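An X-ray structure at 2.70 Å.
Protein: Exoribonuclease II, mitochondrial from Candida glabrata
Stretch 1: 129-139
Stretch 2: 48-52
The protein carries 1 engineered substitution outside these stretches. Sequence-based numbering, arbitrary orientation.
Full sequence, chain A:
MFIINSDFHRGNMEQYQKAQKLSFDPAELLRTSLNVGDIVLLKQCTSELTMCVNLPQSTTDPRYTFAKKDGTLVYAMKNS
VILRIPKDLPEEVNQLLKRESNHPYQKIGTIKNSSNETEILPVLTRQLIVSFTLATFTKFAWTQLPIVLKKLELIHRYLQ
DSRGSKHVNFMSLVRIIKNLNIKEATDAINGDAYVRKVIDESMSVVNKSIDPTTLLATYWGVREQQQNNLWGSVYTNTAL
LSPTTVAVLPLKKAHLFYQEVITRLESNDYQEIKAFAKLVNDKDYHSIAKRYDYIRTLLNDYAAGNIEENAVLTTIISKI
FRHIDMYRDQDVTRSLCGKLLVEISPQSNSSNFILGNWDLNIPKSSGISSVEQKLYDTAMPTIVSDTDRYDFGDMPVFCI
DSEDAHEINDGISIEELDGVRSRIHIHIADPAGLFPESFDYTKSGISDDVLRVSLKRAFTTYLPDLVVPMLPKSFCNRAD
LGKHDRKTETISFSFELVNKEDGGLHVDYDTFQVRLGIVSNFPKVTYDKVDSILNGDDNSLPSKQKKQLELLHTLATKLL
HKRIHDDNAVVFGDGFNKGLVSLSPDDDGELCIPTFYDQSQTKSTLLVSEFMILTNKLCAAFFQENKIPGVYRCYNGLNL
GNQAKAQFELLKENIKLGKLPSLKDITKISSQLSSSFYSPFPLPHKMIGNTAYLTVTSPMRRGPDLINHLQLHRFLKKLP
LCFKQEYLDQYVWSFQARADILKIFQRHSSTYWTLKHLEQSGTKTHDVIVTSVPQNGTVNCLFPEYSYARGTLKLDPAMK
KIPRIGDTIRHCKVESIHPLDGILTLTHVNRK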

# COMPACT_ATOMS: atom_id res chain seq x y z
N ILE A 129 -27.27 24.34 -11.42
CA ILE A 129 -25.85 24.57 -11.57
C ILE A 129 -25.10 23.27 -11.42
O ILE A 129 -24.10 23.03 -12.10
CB ILE A 129 -25.36 25.66 -10.62
CG1 ILE A 129 -26.40 26.79 -10.57
CG2 ILE A 129 -24.02 26.19 -11.07
CD1 ILE A 129 -25.93 28.03 -9.85
N VAL A 130 -25.58 22.38 -10.54
CA VAL A 130 -24.95 21.08 -10.43
C VAL A 130 -24.98 20.38 -11.78
O VAL A 130 -23.96 19.88 -12.28
CB VAL A 130 -25.66 20.26 -9.35
CG1 VAL A 130 -25.31 18.77 -9.47
CG2 VAL A 130 -25.38 20.82 -7.97
N SER A 131 -26.14 20.38 -12.43
CA SER A 131 -26.30 19.58 -13.64
C SER A 131 -25.51 20.18 -14.79
O SER A 131 -24.81 19.47 -15.52
CB SER A 131 -27.77 19.45 -14.00
OG SER A 131 -28.53 19.15 -12.84
N PHE A 132 -25.64 21.49 -14.98
CA PHE A 132 -24.98 22.15 -16.10
C PHE A 132 -23.47 22.03 -15.99
O PHE A 132 -22.77 21.84 -16.99
CB PHE A 132 -25.42 23.60 -16.21
CG PHE A 132 -24.94 24.25 -17.46
CD1 PHE A 132 -25.33 23.74 -18.69
CD2 PHE A 132 -24.05 25.29 -17.42
CE1 PHE A 132 -24.86 24.28 -19.86
CE2 PHE A 132 -23.58 25.85 -18.60
CZ PHE A 132 -23.99 25.34 -19.81
N THR A 133 -22.95 22.17 -14.77
CA THR A 133 -21.53 21.93 -14.53
C THR A 133 -21.10 20.56 -15.02
O THR A 133 -20.17 20.44 -15.83
CB THR A 133 -21.26 22.05 -13.06
OG1 THR A 133 -21.94 23.21 -12.58
CG2 THR A 133 -19.82 22.17 -12.88
N LEU A 134 -21.74 19.51 -14.50
CA LEU A 134 -21.35 18.16 -14.87
C LEU A 134 -21.45 17.98 -16.36
O LEU A 134 -20.57 17.37 -16.98
CB LEU A 134 -22.20 17.12 -14.12
CG LEU A 134 -22.10 17.33 -12.61
CD1 LEU A 134 -23.16 16.62 -11.79
CD2 LEU A 134 -20.75 16.80 -12.24
N ALA A 135 -22.49 18.55 -16.96
CA ALA A 135 -22.63 18.43 -18.40
C ALA A 135 -21.47 19.09 -19.14
O ALA A 135 -20.89 18.50 -20.06
CB ALA A 135 -23.96 19.04 -18.84
N THR A 136 -21.07 20.29 -18.70
CA THR A 136 -20.02 21.02 -19.41
C THR A 136 -18.73 20.23 -19.37
O THR A 136 -18.09 19.99 -20.41
CB THR A 136 -19.84 22.40 -18.79
OG1 THR A 136 -21.12 22.95 -18.48
CG2 THR A 136 -19.13 23.33 -19.74
N PHE A 137 -18.36 19.76 -18.19
CA PHE A 137 -17.14 18.99 -18.04
C PHE A 137 -17.16 17.75 -18.89
O PHE A 137 -16.15 17.39 -19.50
CB PHE A 137 -16.98 18.62 -16.59
CG PHE A 137 -16.31 19.67 -15.80
CD1 PHE A 137 -15.01 20.03 -16.08
CD2 PHE A 137 -17.01 20.36 -14.83
CE1 PHE A 137 -14.38 21.02 -15.34
CE2 PHE A 137 -16.39 21.36 -14.10
CZ PHE A 137 -15.08 21.69 -14.36
N THR A 138 -18.30 17.06 -18.94
CA THR A 138 -18.39 15.88 -19.80
C THR A 138 -18.21 16.26 -21.27
O THR A 138 -17.48 15.59 -22.00
CB THR A 138 -19.71 15.14 -19.58
OG1 THR A 138 -20.06 15.17 -18.19
CG2 THR A 138 -19.54 13.70 -20.00
N LYS A 139 -18.84 17.35 -21.70
CA LYS A 139 -18.78 17.68 -23.12
C LYS A 139 -17.36 17.94 -23.56
O LYS A 139 -16.84 17.28 -24.47
CB LYS A 139 -19.64 18.91 -23.41
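Stretch 2 48-52: ELTMC

Stretch 2 packs against one face of the helix formed by residues 129-139, which extends beyond the stretch at both ends. Residues T50 to C52 are in an extended strand that continues later in the chain, and L49 just before them also has extended backbone angles (phi/psi -70/153°). The strand runs obliquely against the helix, with an angle of 133° between their N-to-C directions, and the two axes approach to 9.0 Å. The backbones come nearest at L134 and L49, whose CA atoms are 6.0 Å apart. Because the strand runs largely counter to the helix, L49 lies toward F137 and T138, whereas M51 reaches back toward V130.

The contact is mainly apolar. L49 and M51 both direct their CA-to-CB bonds toward the helix, while that of the intervening T50 points away, the alternation expected of an extended chain. L134 occupies the centre: its CD2 lies 4.1 Å from CB of L49 and 3.9 Å from CB of M51. The selenomethionine side chain at M51, with chi1 and chi2 both t, carries its CE to 3.7 Å from CG2 of V130. L49, with rotamers m and t, places CD1 3.5 Å from CB of F137; the end of the F137 side chain leads away from the strand, so the contact is made at the base of the side chain.

Polar atoms contribute by packing alone, since no hydrogen bond joins the two stretches. CD2 of L134 rests 3.4 Å from the backbone O of T50, and CD1 of L49 lies 3.7 Å from O of L134 and 3.5 Å from OG1 of T138. That hydroxyl is engaged within the helix, where T138 OG1 donates a hydrogen bond to L134 O at 2.6 Å. Together the two stretches bury 328 Å², summed over both sides.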

# COMPACT_ATOMS: atom_id res chain seq x y z
N GLU A 48 -20.23 8.30 -16.55
CA GLU A 48 -20.90 9.58 -16.34
C GLU A 48 -20.27 10.28 -15.15
O GLU A 48 -19.91 9.64 -14.16
CB GLU A 48 -22.40 9.38 -16.10
N LEU A 49 -20.10 11.59 -15.27
CA LEU A 49 -19.67 12.40 -14.15
C LEU A 49 -20.74 12.50 -13.08
O LEU A 49 -21.94 12.45 -13.35
CB LEU A 49 -19.30 13.81 -14.56
CG LEU A 49 -17.90 13.98 -15.08
CD1 LEU A 49 -17.78 15.39 -15.54
CD2 LEU A 49 -17.00 13.74 -13.90
N THR A 50 -20.26 12.70 -11.87
CA THR A 50 -21.09 12.82 -10.70
C THR A 50 -20.52 13.93 -9.85
O THR A 50 -19.43 14.42 -10.12
CB THR A 50 -21.13 11.50 -9.92
OG1 THR A 50 -21.06 10.39 -10.84
CG2 THR A 50 -22.41 11.42 -9.17
N MSE A 51 -21.24 14.30 -8.82
CA MSE A 51 -20.70 15.27 -7.91
C MSE A 51 -21.23 15.12 -6.52
O MSE A 51 -22.44 14.99 -6.28
CB MSE A 51 -21.00 16.66 -8.39
CG MSE A 51 -21.05 17.63 -7.26
SE MSE A 51 -20.86 19.43 -7.89
CE MSE A 51 -21.97 20.38 -6.59
N CYS A 52 -20.31 15.16 -5.58
CA CYS A 52 -20.68 14.93 -4.20
C CYS A 52 -21.62 16.03 -3.77
O CYS A 52 -21.29 17.21 -3.88
CB CYS A 52 -19.44 14.92 -3.31
SG CYS A 52 -19.87 14.41 -1.67